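Local coordinates for protein putative leucoanthocyanidin reductase 1 (PDB 3I6I) that catalyses the NADPH-dependent reduction of leucoanthocyanidins to flavan-3-ols such as catechin, a step in flavonoid biosynthesis, at residues A[38-43]-A[67-72]; A[82-87]-A[110-115]; A[224-229]-A[304-309]; A[235-240]-A[309-314]. All blocks are in the same frame, centred on the assembly; numbering follows the deposited sequence. Where two conformers were deposited one is given.

Interaction 1 of 4, residues A[38-43]-A[67-72]; sequences YILARP and GLINEQ. With NDP (NADPH dihydro-nicotinamide-adenine-dinucleotide phosphate), chain B.
L40 and I69 make the tight half of this contact: their methyl carbons L40 CD2 and I69 CG2 stand only 3.4 Å apart, closer than ordinary van der Waals packing. L40 CG, anti to the backbone N (chi1 -166°), also lies against G67 O, and L40 CD1 against G67 N. Beside this apolar contact, G67 N donates to A41 O at 3.0 Å. An alanine at L40 would probably leave I69 CG2 without its methyl partner and open a gap beside G67 N and O. The R42 side is looser and exposed. L68 CD2 lies over one face of the R42 guanidinium, offset toward its rim and 3.3 Å from R42 NH1. The edge of the same group meets the 2'-phosphate of NADPH: R42 NE reaches O2X at 3.0 Å, almost straight (172°), and R42 NH2 reaches O3X at 2.7 Å. I69 N donates to adenine N1A at 3.0 Å, while N70 OD1 accepts from N6A. This is the adenosine end of a Rossmann cofactor site, the arginine reading the phosphate that marks NADPH. Strand 37-41 runs between strands 13-16 and 63-66, L40 touching A16 and V65, and I69 reaches Q99 of helix 99-109.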
# COMPACT_ATOMS: atom_id res chain seq x y z
N TYR A 38 16.56 0.26 -9.18
CA TYR A 38 16.28 0.71 -10.53
C TYR A 38 14.83 1.16 -10.54
O TYR A 38 13.97 0.48 -9.99
CB TYR A 38 16.46 -0.42 -11.55
CG TYR A 38 17.89 -0.89 -11.74
CD1 TYR A 38 18.61 -0.58 -12.89
CD2 TYR A 38 18.52 -1.61 -10.74
CE1 TYR A 38 19.91 -1.00 -13.05
CE2 TYR A 38 19.81 -2.02 -10.86
CZ TYR A 38 20.51 -1.72 -12.02
OH TYR A 38 21.80 -2.17 -12.11
N ILE A 39 14.56 2.29 -11.17
CA ILE A 39 13.25 2.91 -11.13
C ILE A 39 12.71 3.00 -12.54
O ILE A 39 13.34 3.62 -13.41
CB ILE A 39 13.37 4.34 -10.53
CG1 ILE A 39 13.84 4.26 -9.06
CG2 ILE A 39 12.08 5.14 -10.70
CD1 ILE A 39 12.99 3.44 -8.17
N LEU A 40 11.54 2.39 -12.78
CA LEU A 40 10.93 2.42 -14.09
C LEU A 40 10.24 3.75 -14.32
O LEU A 40 9.50 4.19 -13.47
CB LEU A 40 9.92 1.27 -14.23
CG LEU A 40 9.37 0.88 -15.61
CD1 LEU A 40 10.52 0.51 -16.58
CD2 LEU A 40 8.42 -0.30 -15.42
N ALA A 41 10.53 4.40 -15.45
CA ALA A 41 9.97 5.70 -15.80
C ALA A 41 9.25 5.63 -17.14
O ALA A 41 9.75 5.04 -18.09
CB ALA A 41 11.10 6.76 -15.90
N ARG A 42 8.06 6.23 -17.20
CA ARG A 42 7.34 6.46 -18.44
C ARG A 42 8.14 7.43 -19.28
O ARG A 42 8.54 8.48 -18.79
CB ARG A 42 5.97 7.08 -18.13
CG ARG A 42 5.03 7.31 -19.31
CD ARG A 42 3.67 7.86 -18.84
NE ARG A 42 3.05 7.03 -17.79
CZ ARG A 42 2.28 5.96 -17.99
NH1 ARG A 42 1.98 5.53 -19.21
NH2 ARG A 42 1.80 5.29 -16.94
N PRO A 43 8.40 7.08 -20.55
CA PRO A 43 9.07 8.04 -21.44
C PRO A 43 8.30 9.34 -21.62
O PRO A 43 7.07 9.32 -21.63
CB PRO A 43 9.11 7.30 -22.78
CG PRO A 43 9.06 5.86 -22.43
CD PRO A 43 8.22 5.77 -21.19
N GLY A 67 10.36 2.48 -19.49
CA GLY A 67 9.42 1.51 -20.04
C GLY A 67 8.11 1.57 -19.29
O GLY A 67 7.94 2.38 -18.38
N LEU A 68 7.21 0.67 -19.68
CA LEU A 68 5.86 0.57 -19.14
C LEU A 68 5.60 -0.91 -18.90
O LEU A 68 5.93 -1.74 -19.76
CB LEU A 68 4.84 1.10 -20.15
CG LEU A 68 4.77 2.63 -20.38
CD1 LEU A 68 3.76 2.92 -21.47
CD2 LEU A 68 4.40 3.35 -19.08
N ILE A 69 4.99 -1.23 -17.76
CA ILE A 69 4.87 -2.63 -17.32
C ILE A 69 3.89 -3.46 -18.16
O ILE A 69 3.96 -4.66 -18.12
CB ILE A 69 4.54 -2.80 -15.81
CG1 ILE A 69 3.13 -2.30 -15.46
CG2 ILE A 69 5.62 -2.15 -14.94
CD1 ILE A 69 2.71 -2.80 -14.08
N ASN A 70 3.02 -2.80 -18.93
CA ASN A 70 2.10 -3.51 -19.85
C ASN A 70 2.72 -3.97 -21.20
O ASN A 70 2.05 -4.56 -22.06
CB ASN A 70 0.86 -2.64 -20.14
CG ASN A 70 1.25 -1.22 -20.53
OD1 ASN A 70 1.81 -0.47 -19.74
ND2 ASN A 70 0.97 -0.88 -21.72
N GLU A 71 4.01 -3.68 -21.39
CA GLU A 71 4.72 -4.01 -22.61
C GLU A 71 5.62 -5.19 -22.32
O GLU A 71 6.72 -5.00 -21.81
CB GLU A 71 5.59 -2.82 -23.01
CG GLU A 71 4.79 -1.63 -23.47
CD GLU A 71 5.68 -0.46 -23.85
OE1 GLU A 71 6.60 -0.09 -23.07
OE2 GLU A 71 5.44 0.08 -24.94
N GLN A 72 5.15 -6.40 -22.60
CA GLN A 72 5.85 -7.62 -22.14
C GLN A 72 7.27 -7.73 -22.67
O GLN A 72 8.22 -7.91 -21.87
CB GLN A 72 5.06 -8.88 -22.52
CG GLN A 72 5.62 -10.16 -21.89
CD GLN A 72 4.93 -11.43 -22.34
OE1 GLN A 72 3.75 -11.44 -22.62
NE2 GLN A 72 5.68 -12.53 -22.38
PA NDP B . -0.29 6.17 -7.70
O1A NDP B . -1.35 6.48 -8.73
O2A NDP B . 0.08 7.32 -6.60
O5B NDP B . 1.13 5.72 -8.32
C5B NDP B . 1.17 4.79 -9.35
C4B NDP B . 2.53 4.68 -9.92
O4B NDP B . 2.37 3.62 -10.93
C3B NDP B . 2.95 5.96 -10.69
O3B NDP B . 4.38 6.19 -10.60
C2B NDP B . 2.57 5.64 -12.13
O2B NDP B . 3.41 6.37 -13.03
C1B NDP B . 2.95 4.17 -12.18
N9A NDP B . 2.38 3.39 -13.28
C8A NDP B . 1.08 3.21 -13.52
N7A NDP B . 0.94 2.42 -14.58
C5A NDP B . 2.16 2.08 -15.02
C6A NDP B . 2.62 1.30 -16.08
N6A NDP B . 1.76 0.68 -16.89
N1A NDP B . 3.95 1.16 -16.26
C2A NDP B . 4.81 1.75 -15.43
N3A NDP B . 4.41 2.50 -14.39
C4A NDP B . 3.08 2.69 -14.19
O3 NDP B . -0.79 4.88 -6.88
PN NDP B . -0.95 4.66 -5.27
O1N NDP B . 0.24 4.88 -4.41
O2N NDP B . -2.28 5.43 -4.93
O5D NDP B . -1.42 3.08 -5.31
C5D NDP B . -0.44 2.04 -5.30
C4D NDP B . -1.04 0.82 -4.66
O4D NDP B . -1.18 1.19 -3.27
C3D NDP B . -2.41 0.42 -5.16
O3D NDP B . -2.52 -0.99 -5.11
C2D NDP B . -3.32 1.02 -4.10
O2D NDP B . -4.45 0.18 -3.99
C1D NDP B . -2.50 0.89 -2.82
N1N NDP B . -2.70 1.99 -1.80
C2N NDP B . -2.81 1.70 -0.42
C3N NDP B . -3.34 2.59 0.41
C7N NDP B . -3.42 2.28 1.91
O7N NDP B . -2.97 1.22 2.37
N7N NDP B . -3.93 3.23 2.68
C4N NDP B . -3.84 3.93 -0.15
C5N NDP B . -3.14 4.29 -1.45
C6N NDP B . -2.55 3.35 -2.18
P2B NDP B . 2.71 7.57 -13.98
O1X NDP B . 2.28 8.70 -13.11
O2X NDP B . 3.83 7.87 -15.06
O3X NDP B . 1.49 6.88 -14.72

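Interaction 2 of 4, residues A[82-87]-A[110-115]; sequences HEIDIV and GTIKRF
D85 and K113 meet through both backbone and side chain. D85 O accepts from K113 N at 2.7 Å, in the carbonyl plane, and takes a second, weak bond from R114 N at 3.4 Å, so one oxygen serves two amides. The side chains lie side by side, pointing the same way, with K113 CG anti to the carbonyl carbon (chi1 -48°) and so near D85 O. K113 NZ forms a salt bridge with D85 OD1 at 3.3 Å and makes a shorter bond, 2.7 Å, to T111 O. The other carboxylate oxygen, D85 OD2, is taken by R12 N. An alanine at D85 would probably leave K113 NZ without its negative partner and R12 N without this acceptor. Farther along, V87 N donates to R114 O at 2.9 Å in the parallel pairing of strands 86-89 and 114-116. I84 O and T111 OG1 share a water that donates to the first and accepts from the second. R114 turns its guanidinium to T155, T214 and D211. Apolar groups cover the face carrying V87 and F115: V87 CG1 packs on F115 CD2 at 3.9 Å, while V87 CG2 meets I112 CD1 at 4.0 Å, and all three touch M106 of helix 99-109. In this Rossmann beta-alpha-beta unit, charge and water supplement the main-chain bonds at the entrance, while farther in hydrocarbon packing accompanies them.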
# COMPACT_ATOMS: atom_id res chain seq x y z
N HIS A 82 19.38 -5.63 -17.08
CA HIS A 82 19.79 -5.09 -15.78
C HIS A 82 19.93 -6.14 -14.68
O HIS A 82 20.26 -5.80 -13.54
CB HIS A 82 18.84 -3.96 -15.39
CG HIS A 82 18.85 -2.81 -16.36
ND1 HIS A 82 19.95 -1.98 -16.52
CD2 HIS A 82 17.93 -2.38 -17.25
CE1 HIS A 82 19.69 -1.08 -17.45
NE2 HIS A 82 18.46 -1.30 -17.90
N GLU A 83 19.75 -7.41 -15.04
CA GLU A 83 19.93 -8.55 -14.14
C GLU A 83 19.10 -8.40 -12.87
O GLU A 83 19.58 -8.61 -11.76
CB GLU A 83 21.41 -8.79 -13.84
CG GLU A 83 22.20 -8.86 -15.13
CD GLU A 83 23.65 -9.20 -14.92
OE1 GLU A 83 23.94 -10.33 -14.46
OE2 GLU A 83 24.50 -8.35 -15.25
N ILE A 84 17.84 -8.05 -13.06
CA ILE A 84 16.98 -7.76 -11.92
C ILE A 84 16.64 -9.03 -11.12
O ILE A 84 16.30 -10.06 -11.70
CB ILE A 84 15.68 -7.07 -12.40
CG1 ILE A 84 16.00 -5.71 -13.04
CG2 ILE A 84 14.66 -6.96 -11.23
CD1 ILE A 84 16.94 -4.81 -12.23
N ASP A 85 16.71 -8.91 -9.80
CA ASP A 85 16.40 -10.02 -8.87
C ASP A 85 15.03 -9.91 -8.19
O ASP A 85 14.34 -10.93 -7.96
CB ASP A 85 17.51 -10.12 -7.80
CG ASP A 85 18.86 -10.41 -8.40
OD1 ASP A 85 19.01 -11.52 -8.96
OD2 ASP A 85 19.74 -9.50 -8.39
N ILE A 86 14.63 -8.68 -7.89
CA ILE A 86 13.49 -8.38 -7.06
C ILE A 86 12.63 -7.34 -7.78
O ILE A 86 13.13 -6.29 -8.16
CB ILE A 86 13.96 -7.80 -5.71
CG1 ILE A 86 14.71 -8.87 -4.89
CG2 ILE A 86 12.76 -7.25 -4.90
CD1 ILE A 86 15.54 -8.33 -3.77
N VAL A 87 11.35 -7.63 -7.99
CA VAL A 87 10.46 -6.66 -8.69
C VAL A 87 9.39 -6.23 -7.70
O VAL A 87 8.74 -7.06 -7.09
CB VAL A 87 9.81 -7.23 -9.93
CG1 VAL A 87 8.83 -6.19 -10.59
CG2 VAL A 87 10.89 -7.72 -10.96
N GLY A 110 12.53 -15.95 -16.08
CA GLY A 110 12.77 -17.09 -15.19
C GLY A 110 13.77 -16.88 -14.07
O GLY A 110 14.02 -17.80 -13.30
N THR A 111 14.27 -15.66 -13.92
CA THR A 111 15.36 -15.34 -12.98
C THR A 111 14.92 -14.54 -11.77
O THR A 111 15.76 -14.14 -10.93
CB THR A 111 16.44 -14.52 -13.73
OG1 THR A 111 15.81 -13.45 -14.46
CG2 THR A 111 17.19 -15.40 -14.71
N ILE A 112 13.63 -14.25 -11.66
CA ILE A 112 13.16 -13.42 -10.55
C ILE A 112 13.10 -14.17 -9.23
O ILE A 112 12.49 -15.23 -9.13
CB ILE A 112 11.82 -12.75 -10.86
CG1 ILE A 112 11.93 -11.87 -12.13
CG2 ILE A 112 11.31 -11.92 -9.62
CD1 ILE A 112 13.08 -10.89 -12.13
N LYS A 113 13.70 -13.58 -8.20
CA LYS A 113 13.75 -14.18 -6.85
C LYS A 113 12.58 -13.78 -5.96
O LYS A 113 12.23 -14.50 -5.03
CB LYS A 113 15.07 -13.84 -6.15
CG LYS A 113 16.36 -14.07 -6.98
CD LYS A 113 16.48 -15.40 -7.60
CE LYS A 113 17.86 -15.54 -8.32
NZ LYS A 113 18.01 -14.58 -9.48
N ARG A 114 11.99 -12.61 -6.21
CA ARG A 114 10.80 -12.19 -5.48
C ARG A 114 10.03 -11.14 -6.26
O ARG A 114 10.63 -10.19 -6.77
CB ARG A 114 11.14 -11.67 -4.09
CG ARG A 114 10.00 -11.80 -3.06
CD ARG A 114 9.74 -13.24 -2.61
NE ARG A 114 10.85 -13.78 -1.82
CZ ARG A 114 11.02 -13.60 -0.51
NH1 ARG A 114 10.15 -12.90 0.21
NH2 ARG A 114 12.06 -14.12 0.09
N PHE A 115 8.72 -11.30 -6.33
CA PHE A 115 7.82 -10.31 -6.89
C PHE A 115 6.88 -9.85 -5.79
O PHE A 115 6.19 -10.70 -5.13
CB PHE A 115 6.99 -10.90 -8.02
CG PHE A 115 5.97 -9.94 -8.64
CD1 PHE A 115 4.71 -10.39 -8.91
CD2 PHE A 115 6.28 -8.59 -8.94
CE1 PHE A 115 3.74 -9.54 -9.49
CE2 PHE A 115 5.35 -7.74 -9.48
CZ PHE A 115 4.09 -8.21 -9.80
O HOH W 1 16.59 -11.00 -14.37

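Interaction 3 of 4, residues A[224-229]-A[304-309]; sequences SCNCLN and FRTVEE
The carboxamide of N226 has V307 CG2 over one face and polar partners around its edge. N226 CG, anti to the carbonyl carbon (chi1 -68°), is thereby set against V307 CG2 at 4.0 Å. N226 ND2 donates to R305 O at 2.8 Å, nearly straight (174°), the acceptor lying in the amide plane. A further bond from ND2 goes to F195 O, so the amide nitrogen ties the loop before helix 307-315 to strand 193-196. At the oxygen end, N226 OD1 faces T306 CA at 3.4 Å and accepts from a water at 2.8 Å that also makes a weak bond to F304 O. The F304 ring leads away and stacks on F204. In the fold, 224-229 enters strand 227-228, an outer strand of a small mixed sheet, and 304-309 begins helix 307-315, near the end of the modelled chain. T306 is the N-cap: its OG1, held between the backbone N and the carbonyl carbon, accepts from E309 N at 3.1 Å (164°). The first amide of the helix, V307 N, donates to a second water at 3.1 Å, and that water donates to C225 O at 2.9 Å, bridging the two segments at the helix start. L228 CD1, in one of two conformers, meets V307 CG2 at 3.8 Å, the side chains sliding past each other in opposite directions. The guanidinium of R305 turns off to T199, with a long, weak ion pair to E313.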
# COMPACT_ATOMS: atom_id res chain seq x y z
N SER A 224 0.51 -3.08 17.26
CA SER A 224 -0.48 -3.03 18.32
C SER A 224 -0.76 -1.60 18.84
O SER A 224 -1.87 -1.29 19.25
CB SER A 224 -0.10 -3.98 19.48
OG SER A 224 1.11 -3.55 20.11
N CYS A 225 0.24 -0.72 18.84
CA CYS A 225 0.05 0.61 19.40
C CYS A 225 -0.68 1.55 18.44
O CYS A 225 -1.09 2.67 18.82
CB CYS A 225 1.36 1.23 19.76
SG CYS A 225 2.22 0.38 21.13
N ASN A 226 -0.85 1.11 17.20
CA ASN A 226 -1.52 1.89 16.17
C ASN A 226 -2.84 1.22 15.76
O ASN A 226 -3.36 1.48 14.67
CB ASN A 226 -0.62 2.08 14.95
CG ASN A 226 0.60 2.97 15.20
OD1 ASN A 226 0.94 3.35 16.33
ND2 ASN A 226 1.32 3.24 14.12
N CYS A 227 -3.37 0.36 16.62
CA CYS A 227 -4.66 -0.32 16.40
C CYS A 227 -5.70 0.58 17.09
O CYS A 227 -5.91 0.53 18.31
CB CYS A 227 -4.64 -1.70 17.02
SG CYS A 227 -6.14 -2.67 16.65
N LEU A 228 -6.31 1.44 16.30
CA LEU A 228 -7.27 2.41 16.84
C LEU A 228 -8.58 2.37 16.06
O LEU A 228 -8.60 2.06 14.87
CB LEU A 228 -6.70 3.84 16.75
CG LEU A 228 -5.38 4.11 17.46
CD1 LEU A 228 -4.25 3.86 16.50
CD2 LEU A 228 -5.34 5.55 17.95
N ASN A 229 -9.67 2.67 16.76
CA ASN A 229 -10.96 2.91 16.11
C ASN A 229 -11.06 4.42 15.80
O ASN A 229 -10.17 5.23 16.17
CB ASN A 229 -12.13 2.36 16.93
CG ASN A 229 -12.25 2.98 18.30
OD1 ASN A 229 -12.18 4.21 18.47
ND2 ASN A 229 -12.54 2.14 19.28
N PHE A 304 7.39 0.85 15.37
CA PHE A 304 6.65 1.60 14.37
C PHE A 304 6.45 3.00 14.90
O PHE A 304 6.20 3.18 16.09
CB PHE A 304 5.26 0.98 14.16
CG PHE A 304 5.25 -0.11 13.12
CD1 PHE A 304 4.49 0.03 11.99
CD2 PHE A 304 6.07 -1.23 13.27
CE1 PHE A 304 4.50 -0.96 11.00
CE2 PHE A 304 6.10 -2.22 12.29
CZ PHE A 304 5.32 -2.09 11.16
N ARG A 305 6.51 3.99 14.01
CA ARG A 305 6.07 5.35 14.35
C ARG A 305 4.60 5.32 14.81
O ARG A 305 3.75 4.68 14.19
CB ARG A 305 6.19 6.23 13.10
CG ARG A 305 7.63 6.42 12.65
CD ARG A 305 7.72 7.28 11.42
NE ARG A 305 7.45 8.68 11.75
CZ ARG A 305 7.22 9.63 10.85
NH1 ARG A 305 7.22 9.37 9.53
NH2 ARG A 305 6.97 10.85 11.27
N THR A 306 4.30 6.00 15.90
CA THR A 306 2.95 6.07 16.38
C THR A 306 2.15 7.13 15.59
O THR A 306 2.71 8.08 14.98
CB THR A 306 2.94 6.45 17.87
OG1 THR A 306 3.29 7.83 18.01
CG2 THR A 306 3.93 5.59 18.65
N VAL A 307 0.84 7.01 15.71
CA VAL A 307 -0.10 7.96 15.08
C VAL A 307 0.06 9.35 15.65
O VAL A 307 0.05 10.36 14.92
CB VAL A 307 -1.55 7.49 15.23
CG1 VAL A 307 -2.52 8.54 14.64
CG2 VAL A 307 -1.77 6.10 14.59
N GLU A 308 0.24 9.42 16.97
CA GLU A 308 0.57 10.69 17.63
C GLU A 308 1.74 11.39 16.96
O GLU A 308 1.63 12.57 16.65
CB GLU A 308 0.85 10.50 19.11
CG GLU A 308 -0.38 10.62 19.98
N GLU A 309 2.83 10.66 16.71
CA GLU A 309 3.99 11.22 16.05
C GLU A 309 3.60 11.70 14.65
O GLU A 309 3.91 12.82 14.26
CB GLU A 309 5.11 10.18 15.95
CG GLU A 309 5.71 9.79 17.29
O HOH W 2 -0.52 5.42 17.97
O HOH W 3 3.21 2.01 17.19

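Interaction 4 of 4, residues A[235-240]-A[309-314]; sequences SVWEKK and ECFGEY
Two helices pack obliquely here, with F311 of helix 307-315 set against V236, W237 and K240 of helix 230-241. The W237 six-membered ring directs its edge at the face of F311 in a T-shaped pair, centroids 5.6 Å apart and planes at 88°. The closest carbons of that pair are W237 CE3 and F311 CD2, at 3.8 Å. W237 CZ3 continues past the ring to F311 O, 3.7 Å away and in the plane of the indole. W237 CG, anti to the backbone N (chi1 -176°), starts the indole toward F311, and NE1 is bonded to P179 O in a loop. V236 crosses F311 at about a right angle, V236 CG1 touching F311 CD2 at 3.7 Å. The segment axes come within 9.9 Å at a crossing angle of -49°, consistent with ridges-into-grooves packing in which residues four apart form the ridges: V236 and K240, one such pair, both touch F311. The K240 chain passes F311 CB with its CG at 4.1 Å and then bends over the backbone of G312, which, lacking a side chain, offers its N to K240 CE at 3.9 Å. No polar bond links the two segments, and K240 lies at the exposed margin. W237 CZ3 also nears Y314 CB at 4.3 Å, while Y314 OH is bonded to A163 O, next to the cofactor-binding I162.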
# COMPACT_ATOMS: atom_id res chain seq x y z
N SER A 235 -9.71 11.37 19.05
CA SER A 235 -9.14 11.82 20.29
C SER A 235 -7.65 12.14 20.22
O SER A 235 -7.21 13.11 20.86
CB SER A 235 -9.44 10.84 21.42
OG SER A 235 -10.85 10.74 21.59
N VAL A 236 -6.87 11.37 19.46
CA VAL A 236 -5.47 11.70 19.26
C VAL A 236 -5.32 13.07 18.60
O VAL A 236 -4.46 13.86 18.96
CB VAL A 236 -4.72 10.67 18.37
CG1 VAL A 236 -3.28 11.15 18.23
CG2 VAL A 236 -4.79 9.27 18.95
N TRP A 237 -6.17 13.36 17.63
CA TRP A 237 -6.10 14.65 16.94
C TRP A 237 -6.46 15.80 17.86
O TRP A 237 -5.79 16.84 17.85
CB TRP A 237 -6.96 14.64 15.67
CG TRP A 237 -6.86 15.89 14.89
CD1 TRP A 237 -7.88 16.76 14.59
CD2 TRP A 237 -5.68 16.45 14.31
NE1 TRP A 237 -7.40 17.82 13.88
CE2 TRP A 237 -6.05 17.64 13.67
CE3 TRP A 237 -4.33 16.05 14.28
CZ2 TRP A 237 -5.14 18.46 13.00
CZ3 TRP A 237 -3.42 16.88 13.61
CH2 TRP A 237 -3.82 18.06 12.99
N GLU A 238 -7.48 15.61 18.71
CA GLU A 238 -7.90 16.61 19.68
C GLU A 238 -6.77 16.93 20.65
O GLU A 238 -6.55 18.08 20.99
CB GLU A 238 -9.12 16.13 20.45
CG GLU A 238 -10.36 16.07 19.57
CD GLU A 238 -11.61 15.62 20.30
OE1 GLU A 238 -11.51 14.74 21.18
OE2 GLU A 238 -12.70 16.15 19.99
N LYS A 239 -6.03 15.89 21.07
CA LYS A 239 -4.86 16.12 21.92
C LYS A 239 -3.85 17.02 21.20
O LYS A 239 -3.30 17.94 21.79
CB LYS A 239 -4.20 14.78 22.29
CG LYS A 239 -4.74 14.19 23.60
N LYS A 240 -3.64 16.77 19.92
CA LYS A 240 -2.67 17.53 19.12
C LYS A 240 -3.07 18.97 18.86
O LYS A 240 -2.21 19.84 18.83
CB LYS A 240 -2.37 16.82 17.80
CG LYS A 240 -1.44 15.63 17.96
CD LYS A 240 -0.02 16.08 18.26
CE LYS A 240 0.90 14.92 18.53
NZ LYS A 240 1.79 15.21 19.66
N GLU A 309 2.83 10.66 16.71
CA GLU A 309 3.99 11.22 16.05
C GLU A 309 3.60 11.70 14.65
O GLU A 309 3.91 12.82 14.26
CB GLU A 309 5.11 10.18 15.95
CG GLU A 309 5.71 9.79 17.29
N CYS A 310 2.91 10.83 13.90
CA CYS A 310 2.46 11.19 12.54
C CYS A 310 1.60 12.45 12.51
O CYS A 310 1.80 13.33 11.66
CB CYS A 310 1.64 10.08 11.91
SG CYS A 310 2.57 8.64 11.58
N PHE A 311 0.62 12.51 13.41
CA PHE A 311 -0.28 13.66 13.51
C PHE A 311 0.51 14.92 13.91
O PHE A 311 0.19 16.02 13.46
CB PHE A 311 -1.42 13.39 14.50
CG PHE A 311 -2.55 12.55 13.95
CD1 PHE A 311 -2.50 11.98 12.68
CD2 PHE A 311 -3.68 12.32 14.72
CE1 PHE A 311 -3.57 11.25 12.18
CE2 PHE A 311 -4.73 11.57 14.23
CZ PHE A 311 -4.68 11.04 12.97
N GLY A 312 1.55 14.73 14.72
CA GLY A 312 2.51 15.79 15.02
C GLY A 312 3.11 16.52 13.82
O GLY A 312 3.26 17.74 13.85
N GLU A 313 3.45 15.79 12.75
CA GLU A 313 3.98 16.46 11.56
C GLU A 313 2.89 17.09 10.67
O GLU A 313 3.17 18.06 9.98
CB GLU A 313 4.95 15.57 10.76
CG GLU A 313 4.37 14.30 10.14
CD GLU A 313 5.40 13.52 9.31
OE1 GLU A 313 6.45 14.10 8.94
OE2 GLU A 313 5.16 12.32 9.04
N TYR A 314 1.66 16.57 10.70
CA TYR A 314 0.52 17.26 10.08
C TYR A 314 0.31 18.62 10.74
O TYR A 314 -0.03 19.59 10.07
CB TYR A 314 -0.79 16.47 10.20
CG TYR A 314 -0.86 15.16 9.42
CD1 TYR A 314 -0.35 15.06 8.13
CD2 TYR A 314 -1.49 14.05 9.97
CE1 TYR A 314 -0.43 13.86 7.42
CE2 TYR A 314 -1.58 12.85 9.27
CZ TYR A 314 -1.05 12.76 7.99
OH TYR A 314 -1.12 11.59 7.28

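In the fold
Interactions 1 and 2 both reach the same five-stranded parallel sheet and touch through Y38, which packs on H82 and I84. Interaction 2 is the more buried and depends on strand pairing, whereas interaction 1 opens to the surface and adds bonds to NADPH. Interactions 3 and 4 lie on the opposite side of the chain's centre, with centres 34 to 40 Å from the first two. They share E309 and helix 307-315, whose start is capped by T306 and met by a water bridge in interaction 3 and whose next turn rests on rings and hydrocarbon in interaction 4. Both are partly buried, and L228 and V236 pack together where strand 227-228 leads into helix 230-241.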